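Local coordinates for Sso-CP2 metallo-carboxypetidase (Sulfolobus solfataricus, PDB 4MMO), which probably acts as a zinc-dependent carboxypeptidase of the M20 family, cleaving peptides with the help of metal bound in its active site, at residues Leu155-Pro169 with Leu390-Tyr404. Residues are numbered along the deposited sequence; the frame is centred on the assembly and turned at random.
Sequences LKADSVIMEGAGLDP and LGIRDAVSAIGAGGY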
# COMPACT_ATOMS: atom_id res chain seq x y z
N LEU A 155 27.32 -1.49 34.15
CA LEU A 155 27.53 -2.28 32.95
C LEU A 155 28.96 -2.20 32.42
O LEU A 155 29.26 -2.73 31.35
CB LEU A 155 26.58 -1.82 31.85
CG LEU A 155 25.10 -2.07 32.14
CD1 LEU A 155 24.24 -1.39 31.08
CD2 LEU A 155 24.81 -3.56 32.20
N LYS A 156 29.85 -1.56 33.17
CA LYS A 156 31.24 -1.40 32.75
C LYS A 156 31.87 -2.75 32.45
O LYS A 156 31.77 -3.69 33.24
CB LYS A 156 32.06 -0.67 33.81
CG LYS A 156 33.50 -0.44 33.40
CD LYS A 156 34.32 0.22 34.50
CE LYS A 156 35.72 0.54 34.02
NZ LYS A 156 36.50 1.30 35.04
N ALA A 157 32.53 -2.84 31.30
CA ALA A 157 33.22 -4.05 30.88
C ALA A 157 34.32 -3.67 29.90
O ALA A 157 34.27 -2.61 29.30
CB ALA A 157 32.25 -5.02 30.25
N ASP A 158 35.31 -4.55 29.75
CA ASP A 158 36.43 -4.29 28.85
C ASP A 158 36.08 -4.63 27.41
O ASP A 158 36.67 -4.10 26.48
CB ASP A 158 37.66 -5.09 29.28
CG ASP A 158 38.00 -4.87 30.73
OD1 ASP A 158 38.40 -3.74 31.09
OD2 ASP A 158 37.87 -5.83 31.53
N SER A 159 35.12 -5.52 27.24
CA SER A 159 34.68 -5.90 25.90
C SER A 159 33.24 -6.38 25.92
O SER A 159 32.69 -6.68 26.98
CB SER A 159 35.58 -6.99 25.32
OG SER A 159 35.49 -8.18 26.09
N VAL A 160 32.64 -6.44 24.74
CA VAL A 160 31.26 -6.86 24.61
C VAL A 160 31.08 -7.76 23.39
O VAL A 160 31.68 -7.52 22.34
CB VAL A 160 30.31 -5.64 24.49
CG1 VAL A 160 30.75 -4.72 23.35
CG2 VAL A 160 28.87 -6.08 24.31
N ILE A 161 30.27 -8.80 23.54
CA ILE A 161 29.84 -9.60 22.40
C ILE A 161 28.34 -9.43 22.19
O ILE A 161 27.55 -9.52 23.13
CB ILE A 161 30.25 -11.09 22.53
CG1 ILE A 161 29.60 -11.75 23.74
CG2 ILE A 161 31.79 -11.20 22.61
CD1 ILE A 161 29.72 -13.26 23.74
N MET A 162 27.96 -9.17 20.94
CA MET A 162 26.56 -8.92 20.61
C MET A 162 25.82 -10.25 20.45
O MET A 162 26.32 -11.29 20.89
CB MET A 162 26.47 -8.07 19.35
CG MET A 162 27.10 -6.69 19.50
SD MET A 162 26.45 -5.75 20.90
CE MET A 162 24.73 -5.60 20.41
N GLU A 163 24.64 -10.23 19.84
CA GLU A 163 23.74 -11.38 19.87
C GLU A 163 24.38 -12.61 19.21
O GLU A 163 24.04 -13.75 19.54
CB GLU A 163 22.37 -11.04 19.25
CG GLU A 163 22.24 -11.17 17.73
CD GLU A 163 20.79 -11.06 17.25
OE1 GLU A 163 20.26 -12.04 16.70
OE2 GLU A 163 20.15 -10.00 17.42
N GLY A 164 25.30 -12.38 18.28
CA GLY A 164 26.02 -13.45 17.63
C GLY A 164 25.73 -13.56 16.15
O GLY A 164 25.00 -12.74 15.58
N ALA A 165 26.31 -14.57 15.51
CA ALA A 165 26.19 -14.75 14.07
C ALA A 165 26.27 -16.22 13.72
O ALA A 165 27.11 -16.95 14.26
CB ALA A 165 27.29 -13.97 13.36
N GLY A 166 25.41 -16.66 12.81
CA GLY A 166 25.36 -18.06 12.42
C GLY A 166 26.38 -18.43 11.37
O GLY A 166 27.22 -17.62 10.98
N LEU A 167 26.30 -19.67 10.90
CA LEU A 167 27.19 -20.17 9.86
C LEU A 167 26.76 -19.65 8.50
O LEU A 167 25.57 -19.53 8.21
CB LEU A 167 27.17 -21.70 9.85
CG LEU A 167 27.37 -22.37 11.21
CD1 LEU A 167 27.24 -23.88 11.10
CD2 LEU A 167 28.72 -21.99 11.81
N ASP A 168 27.73 -19.33 7.65
CA ASP A 168 27.46 -18.80 6.32
C ASP A 168 27.01 -19.95 5.41
O ASP A 168 26.95 -21.10 5.86
CB ASP A 168 28.70 -18.07 5.79
CG ASP A 168 29.76 -19.00 5.23
OD1 ASP A 168 29.79 -20.20 5.58
OD2 ASP A 168 30.60 -18.52 4.43
N PRO A 169 26.67 -19.66 4.14
CA PRO A 169 26.19 -20.71 3.23
C PRO A 169 27.15 -21.89 3.06
O PRO A 169 26.69 -23.00 2.80
CB PRO A 169 26.03 -19.97 1.90
CG PRO A 169 25.76 -18.57 2.29
CD PRO A 169 26.58 -18.32 3.52
N LEU A 390 28.16 3.25 26.19
CA LEU A 390 28.92 2.58 27.24
C LEU A 390 30.43 2.68 27.00
O LEU A 390 31.23 2.33 27.87
CB LEU A 390 28.52 1.10 27.35
CG LEU A 390 27.34 0.75 28.25
CD1 LEU A 390 27.12 -0.76 28.22
CD2 LEU A 390 27.54 1.22 29.68
N GLY A 391 30.81 3.15 25.82
CA GLY A 391 32.21 3.38 25.51
C GLY A 391 33.03 2.11 25.42
O GLY A 391 34.23 2.13 25.70
N ILE A 392 32.40 1.00 25.03
CA ILE A 392 33.12 -0.26 24.85
C ILE A 392 33.52 -0.46 23.40
O ILE A 392 32.75 -0.96 22.58
CB ILE A 392 32.29 -1.47 25.32
CG1 ILE A 392 31.82 -1.26 26.77
CG2 ILE A 392 33.11 -2.75 25.22
CD1 ILE A 392 30.93 -2.37 27.30
N ARG A 393 34.76 -0.07 23.09
CA ARG A 393 35.28 -0.09 21.73
C ARG A 393 35.48 -1.51 21.23
O ARG A 393 35.29 -1.80 20.04
CB ARG A 393 36.61 0.67 21.70
CG ARG A 393 37.03 1.16 20.32
CD ARG A 393 38.33 1.96 20.39
N ASP A 394 35.87 -2.41 22.13
CA ASP A 394 36.13 -3.79 21.75
C ASP A 394 34.83 -4.57 21.71
O ASP A 394 34.41 -5.16 22.71
CB ASP A 394 37.13 -4.44 22.72
CG ASP A 394 38.49 -3.76 22.70
OD1 ASP A 394 38.81 -3.09 21.70
OD2 ASP A 394 39.24 -3.88 23.70
N ALA A 395 34.18 -4.54 20.54
CA ALA A 395 32.90 -5.21 20.35
C ALA A 395 32.94 -6.10 19.12
O ALA A 395 33.59 -5.77 18.13
CB ALA A 395 31.79 -4.18 20.23
N VAL A 396 32.24 -7.22 19.19
CA VAL A 396 32.14 -8.15 18.08
C VAL A 396 30.80 -8.88 18.14
O VAL A 396 30.19 -8.99 19.20
CB VAL A 396 33.29 -9.19 18.13
CG1 VAL A 396 33.23 -10.00 19.41
CG2 VAL A 396 33.26 -10.11 16.91
N SER A 397 30.34 -9.37 16.99
CA SER A 397 29.18 -10.24 16.94
C SER A 397 29.58 -11.58 16.35
O SER A 397 29.84 -11.70 15.15
CB SER A 397 28.06 -9.62 16.12
OG SER A 397 26.87 -10.39 16.24
N ALA A 398 29.64 -12.60 17.21
CA ALA A 398 30.07 -13.92 16.80
C ALA A 398 29.57 -14.95 17.78
O ALA A 398 29.19 -14.61 18.90
CB ALA A 398 31.57 -13.97 16.74
N ILE A 399 29.64 -16.22 17.37
CA ILE A 399 29.00 -17.36 18.03
C ILE A 399 27.56 -17.43 17.57
O ILE A 399 26.82 -16.45 17.67
CB ILE A 399 29.07 -17.34 19.57
CG1 ILE A 399 30.52 -17.16 20.04
CG2 ILE A 399 28.48 -18.62 20.14
CD1 ILE A 399 30.66 -16.89 21.53
N GLY A 400 27.15 -18.58 17.06
CA GLY A 400 25.80 -18.76 16.57
C GLY A 400 25.36 -20.21 16.52
O GLY A 400 26.06 -21.07 15.98
N ALA A 401 24.19 -20.48 17.09
CA ALA A 401 23.62 -21.81 17.07
C ALA A 401 23.01 -22.11 15.71
O ALA A 401 22.81 -23.27 15.34
CB ALA A 401 22.57 -21.94 18.15
N GLY A 402 22.73 -21.05 14.95
CA GLY A 402 22.05 -21.18 13.67
C GLY A 402 22.98 -21.17 12.48
O GLY A 402 24.20 -21.24 12.62
N GLY A 403 22.38 -21.10 11.29
CA GLY A 403 23.12 -21.10 10.05
C GLY A 403 22.32 -20.52 8.90
O GLY A 403 21.32 -19.84 9.12
N TYR A 404 22.76 -20.80 7.69
CA TYR A 404 22.11 -20.31 6.48
C TYR A 404 20.79 -21.04 6.24
O TYR A 404 19.86 -20.49 5.67
CB TYR A 404 23.04 -20.53 5.28
CG TYR A 404 22.60 -19.84 4.01
CD1 TYR A 404 22.51 -18.46 3.93
CD2 TYR A 404 22.29 -20.58 2.87
CE1 TYR A 404 22.12 -17.83 2.76
CE2 TYR A 404 21.89 -19.97 1.70
CZ TYR A 404 21.81 -18.59 1.65
OH TYR A 404 21.42 -17.97 0.49
O HOH W 1 36.67 -1.83 24.92
O HOH W 2 25.15 -22.79 7.20
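A chi1 of -54° sets CG1 of Ile392 anti to its own carbonyl carbon and swings CG2 opposite the amide nitrogen, presenting two branches to 155-169: CG2 lies 3.6 Å from Val160 CG1, while the extended CG1-CD1 arm runs past the carbonyl of Ala157 to its methyl. Val160 CG1 also presses on Ala395 CB at 3.3 Å. Cut back to an alanine, Ile392 would lose CG2 and this arm, which would probably open a gap beside Val160 CG1 and the methyl of Ala157. On the other face of the sheet, Ile161 and Val396 lie side by side, CG2 to CG1 at 3.7 Å.

The backbones illustrate parallel pairing, in which a residue bonds through its N and O to the two residues flanking its bridge partner: Val160, opposite Ala395, reaches Asp394 O with its N at 3.0 Å and receives Val396 N on its O. Met162 N bonds to Val396 O at 2.8 Å. Beyond the strands, Leu167 N hydrogen-bonds to Gly402 O, and Ala165 N to Ile399 O from above the carbonyl plane. A CB on Gly164 would clash with Ile399 O and one on Gly400 with Ala165 O, so glycines let the loops come this close. Finally, Pro169 CG sits 3.6 Å from the Tyr404 ring centroid in a CH-pi contact.

Just past strand 159-161, Glu163 points away from 390-404 and binds zinc with His71 and Asp104. Strand 395-396 edges the mixed sheet of this zinc-binding part of the M20 peptidase within the chain; strand 65-71 flanks 159-161 on its other side, and helix 354-367 touches Ile161 and Ile399 through Met359.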